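Local coordinates for protein alpha-Amylase (Thermotoga maritima, PDB 2B5D) that belongs to glycoside hydrolase family 57, pairing an alpha/beta domain built round parallel strands with a helical C-terminal region, at residues A[51-56]-A[366-371]; A[123-128]-A[171-176]; A[244-249]-A[350-355]; A[428-433]-A[521-526]. All coordinates share one frame; numbering follows the deposited sequence.

Interaction 1 of 4, residues A[51-56]-A[366-371]; sequences FRLTMS and RFFELV
With CG turned to lie beside the backbone N and anti to the carbonyl carbon (chi1 -74°), the Phe368 side chain projects off its helix toward the strand entry, while Phe51 holds CG between its own N and carbonyl carbon (chi1 74°) and swings its ring away, leaving CB to make the touch. Phe51 CB consequently comes to 3.5 Å from Phe368 CD2, an apolar contact of a methylene with the ring, with CE2 next nearest at 4.0 Å. At the far end of that ring, CZ lies 4.1 Å from Leu53 CD1, the methyl arriving at the ring edge near its plane. These two side chains cross at about a right angle. A flat, purely apolar phenylalanine suits the place, since it reaches two alternate residues, Phe51 and Leu53, whose CB atoms both point toward the helix, and needs no polar partner. Strand 53-57 is one of the parallel strands of the alpha/beta domain, next to strand 3-11, and helix 360-373 packs over its beginning, an arrangement consistent with the distorted (beta/alpha)7 barrel known for glycoside hydrolase family 57. Leu379 and Ile48 also flank Phe368, and Phe45 stacks on Phe51. Between the two apolar residues Arg52 turns outward: its NH2 donates to Phe51 O at 3.0 Å from above the carbonyl plane, and its guanidinium is further tied by salt bridges to Glu384 and Asp50.

Interaction 2 of 4, residues A[123-128]-A[171-176]; sequences NILEGF and EKHMKK
Next to His173, which packs on Leu125, the ammonium nitrogen NZ of Lys172 is gripped by two carboxylates, those of Glu63 and Glu517, with a weak additional bond to Asn169. The opposing charges draw the long lysine chain across the imidazole, placing Lys172 CE 3.4 Å above one face of the His173 ring. Leu125 occupies the other face: its CD1 is 4.0 Å from His173 CD2, so the ring is sandwiched between a lysine methylene and a leucine methyl. A flat side chain fits this slot because it offers an apolar surface on both sides while NE2, at the rim, makes a weak hydrogen bond to Ser66. Met174 completes the grip on Leu125. Its chain, bent at chi2 and chi3, curls back so that the terminal CE ends 3.8 Å from Leu125 O and 4.2 Å from Leu125 CB; the flexible, unbranched thioether follows the outline of the neighbouring helix. Beyond Met174 the helix stops: Lys175 takes a positive phi (62°), yet its N still donates to Glu171 O at 2.7 Å, and its NZ returns to Lys172 O at 2.9 Å, so that a charged side chain meets one of the last carbonyls of the helix. Helix 125-134, which leads into strand 137-142, thus lies against the end of helix 156-174, which follows that strand and precedes the parallel strand 180-182; helix 59-66 packs alongside both through Met62.

Interaction 3 of 4, residues A[244-249]-A[350-355]; sequences QVWSAA and AELFGH
Just past the end of the parallel strand 343-349, the turn that starts helix 352-356 presents Leu352 and Phe353 to Trp246, which belongs to the long loop after strand 233-236. The central feature is a T-shaped aromatic pair: the edge of Phe353 is directed at the face of the indole, with 5.3 Å between the Phe353 centroid and that of the six-membered ring and 69° between the planes. Phe353 CZ leads, stopping 3.9 Å from Trp246 CE2 and standing over the middle of the indole. Val245 CG2 covers the opposite face, so the indole is packed on both faces, by a methyl and by a ring edge, which probably limits its rotation. In this alpha/beta fold the contact joins the connections that follow two strands, 233-236 and 343-349, and aromatic packing holds them together; Phe323, Phe348 and Phe363 also meet Trp246. Leu352 adds a smaller touch, its CD1 lying 4.2 Å from Trp246 CB. Next in sequence, Gly354 has a phi of 105°, a conformation accessible to a residue without a side chain, and it lets the backbone turn sharply after Phe353. Val245 also packs on Phe213 of the second subunit.

Interaction 4 of 4, residues A[428-433]-A[521-526]; sequences ERMIDL and RVMARD
A short 3-10 turn at 521-523 lies alongside helix 418-436, bringing the CA atoms of Met523 and Ile431 within 5.5 Å of each other. Met523 points toward the helix and supplies nearly all of its side of the contact. Its CG sits beside the backbone N (chi1 -65°) and the chain bends twice more beyond it, folding the methionine into a compact coil whose two ends meet different residues. Near the root, Met523 CG touches Met430 CG at 3.9 Å; at the tip, Met523 CE reaches Ile431 CG1 at 3.6 Å, with Ile431 CD1 a little farther off. Both pairs of side chains cross at about a right angle. Methionine suits the bridging position because an unbranched thioether can be folded to fit between neighbours, whereas the branched Ile431 offers two prongs: CG1 meets the methyl, and CG1 and CG2 each lie 3.9 Å from Met523 O. Both segments belong to the helical C-terminal region of the protein, where helices 418-436, 443-458 and 473-496 pack together; Leu453 of the second helix also meets Met523, and Phe488 of the third meets Met430. Helix 156-174 of the alpha/beta domain also contributes Ala161 against Met523 and Glu157 against Ile431, so the contact lies where the two regions join. The turn itself is closed by the bond from Ala524 N to Arg521 O, 2.7 Å long, while Arg521 points away from the helix and forms a salt bridge with Glu446.

How the interactions relate
Interactions 1, 2 and 3 tie together parts of the alpha/beta domain, whereas interaction 4 lies in the helical region, its centre 42 Å from that of interaction 1. Interactions 2 and 3 are both nested inside the chain loop closed by interaction 1. The first two touch directly, Met55 SD packing 3.7 Å from Phe128 CE2. Interaction 3, centred 16 Å from interaction 1, stays about 6 Å away at the nearest atoms, but Phe323 meets Phe367 of one and Trp246 of the other. Helix 156-174 connects interactions 2 and 4: its end packs in the former, while residues nearer its beginning border the latter; the nearest atoms of interactions 2 and 4 are about 10 Å apart.

Interaction 1 of 4, residues A[51-56]-A[366-371]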
# COMPACT_ATOMS: atom_id res chain seq x y z
N PHE A 51 8.43 36.77 -34.05
CA PHE A 51 7.61 35.58 -33.89
C PHE A 51 6.16 36.03 -33.67
O PHE A 51 5.92 37.20 -33.39
CB PHE A 51 8.12 34.72 -32.70
CG PHE A 51 7.80 35.31 -31.34
CD1 PHE A 51 8.61 36.31 -30.78
CD2 PHE A 51 6.66 34.90 -30.64
CE1 PHE A 51 8.29 36.88 -29.55
CE2 PHE A 51 6.33 35.46 -29.42
CZ PHE A 51 7.14 36.44 -28.87
N ARG A 52 5.22 35.11 -33.82
CA ARG A 52 3.85 35.26 -33.31
C ARG A 52 3.45 33.97 -32.59
O ARG A 52 3.53 32.88 -33.16
CB ARG A 52 2.83 35.54 -34.42
CG ARG A 52 2.93 36.88 -35.12
CD ARG A 52 2.83 38.04 -34.17
NE ARG A 52 2.78 39.27 -34.94
CZ ARG A 52 3.83 40.00 -35.27
NH1 ARG A 52 3.66 41.09 -35.99
NH2 ARG A 52 5.06 39.65 -34.89
N LEU A 53 2.98 34.11 -31.35
CA LEU A 53 2.64 32.95 -30.53
C LEU A 53 1.57 33.30 -29.52
O LEU A 53 1.59 34.39 -28.92
CB LEU A 53 3.90 32.40 -29.82
CG LEU A 53 3.77 31.30 -28.77
CD1 LEU A 53 3.54 29.97 -29.42
CD2 LEU A 53 4.97 31.26 -27.77
N THR A 54 0.63 32.39 -29.38
CA THR A 54 -0.40 32.44 -28.36
C THR A 54 -0.17 31.38 -27.29
O THR A 54 0.18 30.25 -27.58
CB THR A 54 -1.79 32.25 -28.99
OG1 THR A 54 -1.86 33.00 -30.22
CG2 THR A 54 -2.90 32.71 -28.05
N MET A 55 -0.36 31.75 -26.03
CA MET A 55 -0.20 30.79 -24.94
C MET A 55 -1.14 31.12 -23.79
O MET A 55 -1.59 32.22 -23.65
CB MET A 55 1.27 30.74 -24.45
CG MET A 55 1.74 32.01 -23.80
SD MET A 55 3.47 32.01 -23.30
CE MET A 55 3.52 30.78 -21.97
N SER A 56 -1.46 30.10 -23.01
CA SER A 56 -2.11 30.23 -21.72
C SER A 56 -1.01 30.27 -20.68
O SER A 56 0.04 29.63 -20.84
CB SER A 56 -2.98 29.00 -21.46
OG SER A 56 -2.17 27.85 -21.29
N ARG A 366 13.44 27.54 -34.77
CA ARG A 366 13.78 27.31 -36.14
C ARG A 366 12.54 27.29 -37.00
O ARG A 366 12.58 27.78 -38.12
CB ARG A 366 14.63 26.04 -36.31
CG ARG A 366 16.09 26.28 -35.88
CD ARG A 366 16.77 27.51 -36.59
NE ARG A 366 16.92 27.24 -38.03
CZ ARG A 366 16.59 28.07 -39.00
NH1 ARG A 366 16.76 27.70 -40.26
NH2 ARG A 366 16.09 29.28 -38.73
N PHE A 367 11.44 26.75 -36.47
CA PHE A 367 10.19 26.70 -37.21
C PHE A 367 9.64 28.10 -37.40
O PHE A 367 9.14 28.40 -38.46
CB PHE A 367 9.17 25.80 -36.53
CG PHE A 367 7.85 25.73 -37.24
CD1 PHE A 367 7.71 24.96 -38.38
CD2 PHE A 367 6.73 26.41 -36.73
CE1 PHE A 367 6.46 24.87 -39.05
CE2 PHE A 367 5.48 26.33 -37.38
CZ PHE A 367 5.35 25.56 -38.55
N PHE A 368 9.76 28.95 -36.39
CA PHE A 368 9.30 30.33 -36.54
C PHE A 368 10.10 31.05 -37.62
O PHE A 368 9.51 31.69 -38.49
CB PHE A 368 9.37 31.11 -35.22
CG PHE A 368 8.30 30.73 -34.23
CD1 PHE A 368 7.22 29.91 -34.60
CD2 PHE A 368 8.35 31.21 -32.93
CE1 PHE A 368 6.24 29.59 -33.70
CE2 PHE A 368 7.35 30.90 -32.01
CZ PHE A 368 6.29 30.09 -32.40
N GLU A 369 11.42 30.91 -37.57
CA GLU A 369 12.29 31.60 -38.53
C GLU A 369 12.02 31.14 -39.96
O GLU A 369 12.02 31.95 -40.88
CB GLU A 369 13.77 31.45 -38.15
CG GLU A 369 14.13 32.16 -36.86
CD GLU A 369 15.56 31.90 -36.36
OE1 GLU A 369 16.16 30.82 -36.66
OE2 GLU A 369 16.08 32.80 -35.65
N LEU A 370 11.76 29.85 -40.12
CA LEU A 370 11.40 29.27 -41.40
C LEU A 370 10.05 29.77 -41.89
O LEU A 370 9.92 30.12 -43.07
CB LEU A 370 11.38 27.76 -41.29
CG LEU A 370 12.56 26.91 -41.79
CD1 LEU A 370 13.85 27.70 -42.07
CD2 LEU A 370 12.79 25.80 -40.81
N VAL A 371 9.05 29.81 -41.00
CA VAL A 371 7.73 30.34 -41.37
C VAL A 371 7.85 31.81 -41.74
O VAL A 371 7.25 32.24 -42.71
CB VAL A 371 6.63 30.12 -40.29
CG1 VAL A 371 5.43 31.00 -40.55
CG2 VAL A 371 6.17 28.67 -40.28

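Interaction 2 of 4, residues A[123-128]-A[171-176]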
# COMPACT_ATOMS: atom_id res chain seq x y z
N ASN A 123 10.58 37.53 -11.02
CA ASN A 123 9.22 37.34 -11.53
C ASN A 123 9.22 37.35 -13.05
O ASN A 123 9.33 38.40 -13.68
CB ASN A 123 8.15 38.28 -10.95
CG ASN A 123 6.70 37.74 -11.20
OD1 ASN A 123 5.73 38.28 -10.68
ND2 ASN A 123 6.58 36.66 -11.97
N ILE A 124 9.10 36.15 -13.60
CA ILE A 124 9.30 35.93 -15.01
C ILE A 124 8.00 36.23 -15.77
O ILE A 124 8.02 36.31 -16.99
CB ILE A 124 9.85 34.50 -15.28
CG1 ILE A 124 8.84 33.43 -14.86
CG2 ILE A 124 11.22 34.31 -14.59
CD1 ILE A 124 9.21 32.04 -15.27
N LEU A 125 6.91 36.41 -15.03
CA LEU A 125 5.66 36.94 -15.54
C LEU A 125 5.83 38.32 -16.18
O LEU A 125 5.15 38.65 -17.17
CB LEU A 125 4.59 37.01 -14.44
CG LEU A 125 3.99 35.68 -14.01
CD1 LEU A 125 2.85 35.91 -13.04
CD2 LEU A 125 3.52 34.84 -15.19
N GLU A 126 6.74 39.10 -15.59
CA GLU A 126 7.13 40.40 -16.10
C GLU A 126 7.71 40.25 -17.52
O GLU A 126 7.44 41.08 -18.39
CB GLU A 126 8.13 41.04 -15.13
CG GLU A 126 8.71 42.38 -15.53
CD GLU A 126 9.62 42.98 -14.43
OE1 GLU A 126 10.88 42.91 -14.59
OE2 GLU A 126 9.09 43.49 -13.40
N GLY A 127 8.48 39.19 -17.74
CA GLY A 127 9.00 38.88 -19.08
C GLY A 127 7.92 38.51 -20.08
O GLY A 127 7.91 38.97 -21.21
N PHE A 128 7.00 37.66 -19.68
CA PHE A 128 5.90 37.29 -20.54
C PHE A 128 4.98 38.49 -20.84
O PHE A 128 4.43 38.60 -21.94
CB PHE A 128 5.12 36.11 -19.96
CG PHE A 128 5.84 34.80 -20.09
CD1 PHE A 128 6.55 34.26 -19.01
CD2 PHE A 128 5.84 34.12 -21.31
CE1 PHE A 128 7.25 33.03 -19.14
CE2 PHE A 128 6.52 32.90 -21.45
CZ PHE A 128 7.23 32.36 -20.37
N GLU A 171 -6.10 39.70 -14.77
CA GLU A 171 -6.05 41.16 -14.67
C GLU A 171 -5.04 41.65 -13.64
O GLU A 171 -4.24 42.56 -13.94
CB GLU A 171 -7.42 41.74 -14.32
CG GLU A 171 -8.52 41.50 -15.35
CD GLU A 171 -9.73 42.38 -15.09
OE1 GLU A 171 -9.63 43.61 -15.40
OE2 GLU A 171 -10.77 41.87 -14.56
N LYS A 172 -5.09 41.06 -12.44
CA LYS A 172 -4.17 41.37 -11.34
C LYS A 172 -2.70 41.25 -11.74
O LYS A 172 -1.92 42.15 -11.50
CB LYS A 172 -4.48 40.47 -10.14
CG LYS A 172 -3.47 40.62 -8.96
CD LYS A 172 -3.71 39.56 -7.89
CE LYS A 172 -2.89 38.30 -8.17
NZ LYS A 172 -3.08 37.31 -7.04
N HIS A 173 -2.32 40.14 -12.36
CA HIS A 173 -0.93 39.97 -12.76
C HIS A 173 -0.57 40.70 -14.03
O HIS A 173 0.56 41.15 -14.18
CB HIS A 173 -0.59 38.49 -12.98
CG HIS A 173 -0.63 37.66 -11.74
ND1 HIS A 173 -1.55 36.64 -11.56
CD2 HIS A 173 0.14 37.67 -10.63
CE1 HIS A 173 -1.34 36.06 -10.40
NE2 HIS A 173 -0.33 36.67 -9.80
N MET A 174 -1.50 40.75 -14.98
CA MET A 174 -1.13 41.23 -16.30
C MET A 174 -1.45 42.71 -16.48
O MET A 174 -0.93 43.34 -17.40
CB MET A 174 -1.77 40.37 -17.39
CG MET A 174 -1.27 38.93 -17.43
SD MET A 174 0.42 38.69 -18.02
CE MET A 174 1.39 38.74 -16.52
N LYS A 175 -2.27 43.27 -15.60
CA LYS A 175 -2.68 44.68 -15.72
C LYS A 175 -3.46 44.96 -17.03
O LYS A 175 -3.33 46.04 -17.60
CB LYS A 175 -1.48 45.65 -15.59
CG LYS A 175 -0.43 45.29 -14.55
CD LYS A 175 -1.00 45.42 -13.14
CE LYS A 175 0.01 44.97 -12.09
NZ LYS A 175 -0.70 44.65 -10.79
N LYS A 176 -4.28 44.00 -17.46
CA LYS A 176 -4.98 44.05 -18.73
C LYS A 176 -6.05 43.00 -18.61
O LYS A 176 -5.81 41.97 -17.97
CB LYS A 176 -3.98 43.63 -19.83
CG LYS A 176 -4.48 43.65 -21.27
CD LYS A 176 -3.31 43.25 -22.22
CE LYS A 176 -3.70 43.31 -23.70
NZ LYS A 176 -2.52 43.14 -24.61

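Interaction 3 of 4, residues A[244-249]-A[350-355]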
# COMPACT_ATOMS: atom_id res chain seq x y z
N GLN A 244 0.43 13.35 -31.76
CA GLN A 244 1.33 12.40 -32.43
C GLN A 244 2.58 12.99 -33.09
O GLN A 244 3.67 12.39 -33.01
CB GLN A 244 0.57 11.50 -33.38
CG GLN A 244 0.06 10.30 -32.65
CD GLN A 244 -0.73 9.34 -33.49
OE1 GLN A 244 -1.91 9.55 -33.74
NE2 GLN A 244 -0.09 8.25 -33.89
N VAL A 245 2.48 14.16 -33.70
CA VAL A 245 3.70 14.76 -34.24
C VAL A 245 4.80 15.03 -33.21
O VAL A 245 5.98 15.09 -33.55
CB VAL A 245 3.44 15.90 -35.27
CG1 VAL A 245 1.96 16.36 -35.31
CG2 VAL A 245 4.42 17.05 -35.13
N TRP A 246 4.42 15.10 -31.93
CA TRP A 246 5.37 15.30 -30.82
C TRP A 246 5.59 14.09 -29.93
O TRP A 246 6.23 14.19 -28.90
CB TRP A 246 4.91 16.45 -29.96
CG TRP A 246 4.48 17.56 -30.80
CD1 TRP A 246 3.24 18.11 -30.83
CD2 TRP A 246 5.25 18.23 -31.80
NE1 TRP A 246 3.20 19.11 -31.78
CE2 TRP A 246 4.42 19.21 -32.38
CE3 TRP A 246 6.57 18.10 -32.26
CZ2 TRP A 246 4.87 20.06 -33.39
CZ3 TRP A 246 7.01 18.96 -33.25
CH2 TRP A 246 6.16 19.92 -33.81
N SER A 247 5.03 12.97 -30.36
CA SER A 247 5.20 11.69 -29.73
C SER A 247 6.66 11.21 -29.79
O SER A 247 7.29 11.34 -30.82
CB SER A 247 4.32 10.70 -30.48
OG SER A 247 4.40 9.43 -29.90
N ALA A 248 7.18 10.67 -28.69
CA ALA A 248 8.46 9.97 -28.69
C ALA A 248 8.36 8.61 -29.36
O ALA A 248 9.34 8.11 -29.93
CB ALA A 248 8.96 9.80 -27.26
N ALA A 249 7.20 7.97 -29.25
CA ALA A 249 6.99 6.68 -29.89
C ALA A 249 6.91 6.77 -31.43
O ALA A 249 7.44 5.87 -32.15
CB ALA A 249 5.76 6.00 -29.30
N ALA A 350 2.76 23.01 -23.12
CA ALA A 350 4.03 23.75 -23.14
C ALA A 350 5.29 22.94 -22.79
O ALA A 350 6.37 23.17 -23.37
CB ALA A 350 3.96 24.97 -22.25
N GLU A 351 5.16 22.02 -21.83
CA GLU A 351 6.28 21.25 -21.27
C GLU A 351 6.81 20.22 -22.25
O GLU A 351 7.94 19.72 -22.07
CB GLU A 351 5.90 20.54 -19.96
CG GLU A 351 4.49 19.91 -19.94
CD GLU A 351 3.49 20.81 -19.18
OE1 GLU A 351 2.89 20.34 -18.16
OE2 GLU A 351 3.33 22.00 -19.58
N LEU A 352 5.98 19.89 -23.25
CA LEU A 352 6.44 19.12 -24.38
C LEU A 352 7.65 19.82 -25.02
O LEU A 352 8.49 19.14 -25.60
CB LEU A 352 5.32 18.86 -25.41
CG LEU A 352 4.03 18.02 -25.13
CD1 LEU A 352 3.18 17.82 -26.41
CD2 LEU A 352 4.25 16.67 -24.43
N PHE A 353 7.76 21.14 -24.91
CA PHE A 353 8.88 21.85 -25.56
C PHE A 353 9.91 22.28 -24.54
O PHE A 353 9.73 23.25 -23.81
CB PHE A 353 8.40 23.04 -26.44
CG PHE A 353 7.50 22.62 -27.59
CD1 PHE A 353 6.10 22.63 -27.44
CD2 PHE A 353 8.04 22.14 -28.78
CE1 PHE A 353 5.25 22.20 -28.48
CE2 PHE A 353 7.20 21.71 -29.84
CZ PHE A 353 5.80 21.74 -29.68
N GLY A 354 11.02 21.54 -24.51
CA GLY A 354 12.10 21.87 -23.58
C GLY A 354 12.16 20.93 -22.39
O GLY A 354 13.24 20.71 -21.84
N HIS A 355 11.03 20.37 -21.99
CA HIS A 355 11.03 19.49 -20.84
C HIS A 355 10.95 18.01 -21.20
O HIS A 355 11.91 17.29 -20.96
CB HIS A 355 10.02 19.91 -19.77
CG HIS A 355 10.09 19.08 -18.52
ND1 HIS A 355 11.21 19.02 -17.72
CD2 HIS A 355 9.19 18.23 -17.97
CE1 HIS A 355 10.99 18.18 -16.73
NE2 HIS A 355 9.77 17.69 -16.85

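Interaction 4 of 4, residues A[428-433]-A[521-526]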
# COMPACT_ATOMS: atom_id res chain seq x y z
N GLU A 428 -23.14 23.25 -3.18
CA GLU A 428 -24.45 23.56 -2.64
C GLU A 428 -24.34 24.37 -1.34
O GLU A 428 -25.03 25.39 -1.20
CB GLU A 428 -25.32 22.29 -2.41
CG GLU A 428 -25.82 21.66 -3.72
CD GLU A 428 -27.21 20.92 -3.60
OE1 GLU A 428 -27.90 20.74 -4.65
OE2 GLU A 428 -27.61 20.51 -2.46
N ARG A 429 -23.46 23.96 -0.43
CA ARG A 429 -23.27 24.70 0.81
C ARG A 429 -22.61 26.03 0.57
O ARG A 429 -22.95 27.01 1.19
CB ARG A 429 -22.43 23.93 1.85
CG ARG A 429 -23.24 23.13 2.84
CD ARG A 429 -22.99 21.63 2.69
NE ARG A 429 -21.76 21.19 3.35
CZ ARG A 429 -21.68 20.18 4.22
NH1 ARG A 429 -20.51 19.85 4.76
NH2 ARG A 429 -22.77 19.47 4.55
N MET A 430 -21.61 26.05 -0.31
CA MET A 430 -20.87 27.29 -0.60
C MET A 430 -21.78 28.41 -1.12
O MET A 430 -21.53 29.60 -0.86
CB MET A 430 -19.77 27.03 -1.62
CG MET A 430 -18.87 28.23 -1.88
SD MET A 430 -17.80 28.55 -0.44
CE MET A 430 -17.69 30.32 -0.35
N ILE A 431 -22.83 28.01 -1.86
CA ILE A 431 -23.72 28.93 -2.53
C ILE A 431 -24.68 29.52 -1.50
O ILE A 431 -24.77 30.74 -1.39
CB ILE A 431 -24.49 28.27 -3.72
CG1 ILE A 431 -23.57 28.03 -4.91
CG2 ILE A 431 -25.60 29.19 -4.20
CD1 ILE A 431 -24.01 26.89 -5.79
N ASP A 432 -25.36 28.64 -0.76
CA ASP A 432 -26.11 29.00 0.46
C ASP A 432 -25.40 30.02 1.32
O ASP A 432 -25.93 31.08 1.57
CB ASP A 432 -26.35 27.78 1.31
CG ASP A 432 -27.37 26.87 0.71
OD1 ASP A 432 -27.76 27.10 -0.44
OD2 ASP A 432 -27.78 25.90 1.37
N LEU A 433 -24.21 29.71 1.77
CA LEU A 433 -23.55 30.62 2.68
C LEU A 433 -23.13 31.94 2.04
O LEU A 433 -23.00 32.98 2.73
CB LEU A 433 -22.35 29.90 3.32
CG LEU A 433 -22.57 28.56 4.06
CD1 LEU A 433 -21.26 28.02 4.55
CD2 LEU A 433 -23.51 28.71 5.22
N ARG A 521 -18.18 36.23 -2.55
CA ARG A 521 -19.47 36.71 -3.11
C ARG A 521 -19.70 36.38 -4.60
O ARG A 521 -20.90 36.20 -5.01
CB ARG A 521 -19.77 38.16 -2.70
CG ARG A 521 -20.41 38.22 -1.26
CD ARG A 521 -20.54 39.64 -0.67
NE ARG A 521 -19.23 40.20 -0.35
CZ ARG A 521 -18.72 40.33 0.88
NH1 ARG A 521 -19.43 40.01 1.95
NH2 ARG A 521 -17.52 40.83 1.05
N VAL A 522 -18.60 36.13 -5.35
CA VAL A 522 -18.74 35.47 -6.68
C VAL A 522 -19.74 34.33 -6.68
O VAL A 522 -20.41 34.07 -7.70
CB VAL A 522 -17.43 34.86 -7.33
CG1 VAL A 522 -16.70 35.85 -8.23
CG2 VAL A 522 -16.51 34.11 -6.32
N MET A 523 -19.89 33.63 -5.56
CA MET A 523 -20.77 32.43 -5.55
C MET A 523 -22.23 32.75 -5.33
O MET A 523 -23.10 31.87 -5.39
CB MET A 523 -20.31 31.41 -4.50
CG MET A 523 -18.91 30.81 -4.82
SD MET A 523 -18.96 29.80 -6.32
CE MET A 523 -20.11 28.44 -5.94
N ALA A 524 -22.50 34.01 -5.05
CA ALA A 524 -23.90 34.38 -4.80
C ALA A 524 -24.59 35.00 -6.05
O ALA A 524 -25.78 35.37 -5.96
CB ALA A 524 -23.99 35.33 -3.58
N ARG A 525 -23.87 35.12 -7.17
CA ARG A 525 -24.41 35.76 -8.39
C ARG A 525 -25.46 34.93 -9.06
O ARG A 525 -25.55 33.73 -8.82
CB ARG A 525 -23.35 36.09 -9.39
CG ARG A 525 -22.25 36.93 -8.89
CD ARG A 525 -21.12 36.12 -9.37
NE ARG A 525 -20.35 36.67 -10.45
CZ ARG A 525 -19.49 35.98 -11.21
NH1 ARG A 525 -19.30 34.65 -11.08
NH2 ARG A 525 -18.82 36.66 -12.11
N ASP A 526 -26.31 35.57 -9.87
CA ASP A 526 -27.31 34.80 -10.63
C ASP A 526 -26.66 34.00 -11.75
O ASP A 526 -25.50 34.26 -12.16
CB ASP A 526 -28.46 35.65 -11.24
CG ASP A 526 -29.76 34.81 -11.40
OD1 ASP A 526 -29.85 33.72 -10.68
OD2 ASP A 526 -30.67 35.20 -12.22